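Local coordinates for protein probable starch synthase 4, chloroplastic/amyloplastic (Arabidopsis thaliana, PDB 6GNE) that is probably a plant starch synthase of the GT-B glycosyltransferase fold and binds adenosine-5'-diphosphate, at residues I383-D388 against M407-I412. Residues are numbered along the deposited sequence; the frame is centred on the assembly and turned at random.
Sequences IYAASD and MRYGSI. With ADP (adenosine-5'-diphosphate), chain F.
Tyr384 and Tyr409 meet at the base of their side chains, with Tyr384 CB 4.0 Å from Tyr409 CB and as far from Tyr409 CG. Beyond that point Tyr384 leaves the contact. CG stands anti to the carbonyl carbon (chi1 -71°); the side chain packs against Thr402, Ile405 and Ala406 of helix 402-408, and its ring meets that of Phe390. The ribose of ADP comes in at the ring edge: Tyr384 CE2 and CZ lie 3.8 and 3.7 Å from ADP O2', and Tyr384 OH closes a 2.7 Å hydrogen bond to ADP O2', with O2' lying in the plane of the ring.

Tyr409 lies against the last turn of helix 377-386. Its CB sits by the carbonyl oxygen of Tyr384, its CD2 is 4.1 Å from Ala385 CB, and its hydroxyl bonds Asp274.

Further along, the two serines join by their hydroxyls, Ser387 OG to Ser411 OG at 2.7 Å. Ser411 reaches across because OG is anti to its own backbone N (chi1 -175°). The next step is backbone: Ile412 N gives a nearly straight hydrogen bond (173°) to Asp388 O, 3.1 Å away, coming from above the carbonyl plane. A water donates to this same Asp388 O and to Gly410 O. Gly410, with positive phi, is the C' residue of the Schellman motif ending helix 402-408.

Both helices thus stop side by side just before neighbouring parallel strands, 389-392 and 412-416, of the C-terminal Rossmann-like domain of the GT-B fold. Lys289, bonded to the carbonyl oxygens of Ala385, Ser387 and Tyr409, would suit these two carbonyl-rich C-termini electrostatically. Buried polar groups therefore pair the helix ends, while apolar contact at Tyr384 CB sits at the root of the side chain whose hydroxyl bonds ADP O2'.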
loop_
_atom_site.group_PDB
_atom_site.type_symbol
_atom_site.label_atom_id
_atom_site.label_comp_id
_atom_site.label_asym_id
_atom_site.label_seq_id
_atom_site.Cartn_x
_atom_site.Cartn_y
_atom_site.Cartn_z
ATOM N N ILE A 383 -17.667 -6.310 -1.400
ATOM C CA ILE A 383 -18.009 -4.902 -1.680
ATOM C C ILE A 383 -17.507 -4.445 -3.023
ATOM O O ILE A 383 -18.254 -3.787 -3.754
ATOM C CB ILE A 383 -17.587 -3.940 -0.548
ATOM C CG1 ILE A 383 -18.504 -4.141 0.658
ATOM C CG2 ILE A 383 -17.668 -2.493 -1.005
ATOM C CD1 ILE A 383 -18.010 -3.476 1.924
ATOM N N TYR A 384 -16.265 -4.767 -3.356
ATOM C CA TYR A 384 -15.739 -4.477 -4.707
ATOM C C TYR A 384 -16.648 -5.161 -5.750
ATOM O O TYR A 384 -17.075 -4.531 -6.718
ATOM C CB TYR A 384 -14.302 -4.971 -4.891
ATOM C CG TYR A 384 -13.218 -4.206 -4.145
ATOM C CD1 TYR A 384 -12.966 -2.849 -4.413
ATOM C CD2 TYR A 384 -12.397 -4.847 -3.210
ATOM C CE1 TYR A 384 -11.959 -2.147 -3.751
ATOM C CE2 TYR A 384 -11.378 -4.148 -2.530
ATOM C CZ TYR A 384 -11.153 -2.798 -2.803
ATOM O OH TYR A 384 -10.143 -2.139 -2.139
ATOM N N ALA A 385 -16.955 -6.436 -5.552
ATOM C CA ALA A 385 -17.784 -7.180 -6.481
ATOM C C ALA A 385 -19.180 -6.591 -6.645
ATOM O O ALA A 385 -19.644 -6.409 -7.775
ATOM C CB ALA A 385 -17.910 -8.624 -6.021
ATOM N N ALA A 386 -19.843 -6.304 -5.518
ATOM C CA ALA A 386 -21.224 -5.830 -5.540
ATOM C C ALA A 386 -21.418 -4.404 -6.085
ATOM O O ALA A 386 -22.441 -4.110 -6.679
ATOM C CB ALA A 386 -21.843 -5.929 -4.149
ATOM N N SER A 387 -20.445 -3.539 -5.869
ATOM C CA SER A 387 -20.643 -2.111 -6.093
ATOM C C SER A 387 -20.628 -1.765 -7.587
ATOM O O SER A 387 -19.929 -2.403 -8.364
ATOM C CB SER A 387 -19.594 -1.297 -5.316
ATOM O OG SER A 387 -18.292 -1.546 -5.802
ATOM N N ASP A 388 -21.430 -0.771 -7.962
ATOM C CA ASP A 388 -21.435 -0.206 -9.303
ATOM C C ASP A 388 -20.448 0.944 -9.435
ATOM O O ASP A 388 -19.904 1.191 -10.529
ATOM C CB ASP A 388 -22.801 0.322 -9.626
ATOM C CG ASP A 388 -23.841 -0.740 -9.523
ATOM O OD1 ASP A 388 -23.715 -1.742 -10.262
ATOM O OD2 ASP A 388 -24.738 -0.589 -8.657
ATOM N N MET A 407 -11.880 -1.446 -10.408
ATOM C CA MET A 407 -12.019 -1.633 -11.852
ATOM C C MET A 407 -11.840 -3.100 -12.292
ATOM O O MET A 407 -12.509 -3.585 -13.203
ATOM C CB MET A 407 -11.028 -0.746 -12.589
ATOM C CG MET A 407 -11.431 0.711 -12.557
ATOM S SD MET A 407 -10.451 1.761 -13.611
ATOM C CE MET A 407 -8.950 1.907 -12.651
ATOM N N ARG A 408 -10.953 -3.808 -11.610
ATOM C CA ARG A 408 -10.763 -5.226 -11.846
ATOM C C ARG A 408 -12.058 -5.999 -11.586
ATOM O O ARG A 408 -12.332 -6.956 -12.288
ATOM C CB ARG A 408 -9.608 -5.736 -10.968
ATOM C CG ARG A 408 -9.324 -7.227 -10.960
ATOM C CD ARG A 408 -8.823 -7.698 -12.302
ATOM N NE ARG A 408 -8.218 -9.023 -12.183
ATOM C CZ ARG A 408 -8.147 -9.947 -13.146
ATOM N NH1 ARG A 408 -8.644 -9.718 -14.343
ATOM N NH2 ARG A 408 -7.538 -11.109 -12.902
ATOM N N TYR A 409 -12.834 -5.565 -10.594
ATOM C CA TYR A 409 -14.125 -6.169 -10.230
ATOM C C TYR A 409 -15.321 -5.441 -10.877
ATOM O O TYR A 409 -16.471 -5.637 -10.480
ATOM C CB TYR A 409 -14.267 -6.214 -8.685
ATOM C CG TYR A 409 -13.440 -7.299 -8.045
ATOM C CD1 TYR A 409 -12.062 -7.245 -8.049
ATOM C CD2 TYR A 409 -14.035 -8.418 -7.457
ATOM C CE1 TYR A 409 -11.294 -8.262 -7.475
ATOM C CE2 TYR A 409 -13.272 -9.449 -6.883
ATOM C CZ TYR A 409 -11.907 -9.358 -6.902
ATOM O OH TYR A 409 -11.130 -10.329 -6.352
ATOM N N GLY A 410 -15.048 -4.613 -11.876
ATOM C CA GLY A 410 -16.077 -3.941 -12.644
ATOM C C GLY A 410 -16.747 -2.729 -12.010
ATOM O O GLY A 410 -17.716 -2.219 -12.596
ATOM N N SER A 411 -16.270 -2.283 -10.837
ATOM C CA SER A 411 -16.844 -1.122 -10.161
ATOM C C SER A 411 -16.128 0.128 -10.678
ATOM O O SER A 411 -14.894 0.180 -10.666
ATOM C CB SER A 411 -16.708 -1.267 -8.638
ATOM O OG SER A 411 -17.353 -0.228 -7.909
ATOM N N ILE A 412 -16.891 1.119 -11.117
ATOM C CA ILE A 412 -16.339 2.296 -11.817
ATOM C C ILE A 412 -15.941 3.409 -10.870
ATOM O O ILE A 412 -16.754 3.842 -10.078
ATOM C CB ILE A 412 -17.342 2.845 -12.827
ATOM C CG1 ILE A 412 -17.728 1.733 -13.830
ATOM C CG2 ILE A 412 -16.778 4.060 -13.548
ATOM C CD1 ILE A 412 -16.551 1.057 -14.533
HETATM P PB ADP F . -3.415 2.884 1.751
HETATM O O1B ADP F . -2.094 2.216 1.510
HETATM O O2B ADP F . -4.311 2.249 2.775
HETATM O O3B ADP F . -3.234 4.360 2.019
HETATM P PA ADP F . -4.035 1.700 -0.806
HETATM O O1A ADP F . -5.159 1.938 -1.772
HETATM O O2A ADP F . -2.655 1.775 -1.405
HETATM O O3A ADP F . -4.247 2.770 0.379
HETATM O "O5'" ADP F . -4.168 0.267 -0.093
HETATM C "C5'" ADP F . -5.332 -0.114 0.642
HETATM C "C4'" ADP F . -5.513 -1.635 0.794
HETATM O "O4'" ADP F . -6.095 -1.930 2.073
HETATM C "C3'" ADP F . -6.490 -2.227 -0.201
HETATM O "O3'" ADP F . -6.168 -3.594 -0.391
HETATM C "C2'" ADP F . -7.817 -2.136 0.506
HETATM O "O2'" ADP F . -8.764 -3.072 0.025
HETATM C "C1'" ADP F . -7.410 -2.460 1.913
HETATM N N9 ADP F . -8.280 -1.852 2.944
HETATM C C8 ADP F . -8.273 -0.581 3.365
HETATM N N7 ADP F . -9.175 -0.406 4.357
HETATM C C5 ADP F . -9.776 -1.585 4.586
HETATM C C6 ADP F . -10.839 -2.109 5.498
HETATM N N6 ADP F . -11.452 -1.280 6.380
HETATM N N1 ADP F . -11.158 -3.431 5.395
HETATM C C2 ADP F . -10.545 -4.234 4.488
HETATM N N3 ADP F . -9.592 -3.813 3.642
HETATM C C4 ADP F . -9.178 -2.530 3.644
HETATM O O HOH W 1 -20.022 -0.909 -12.245
#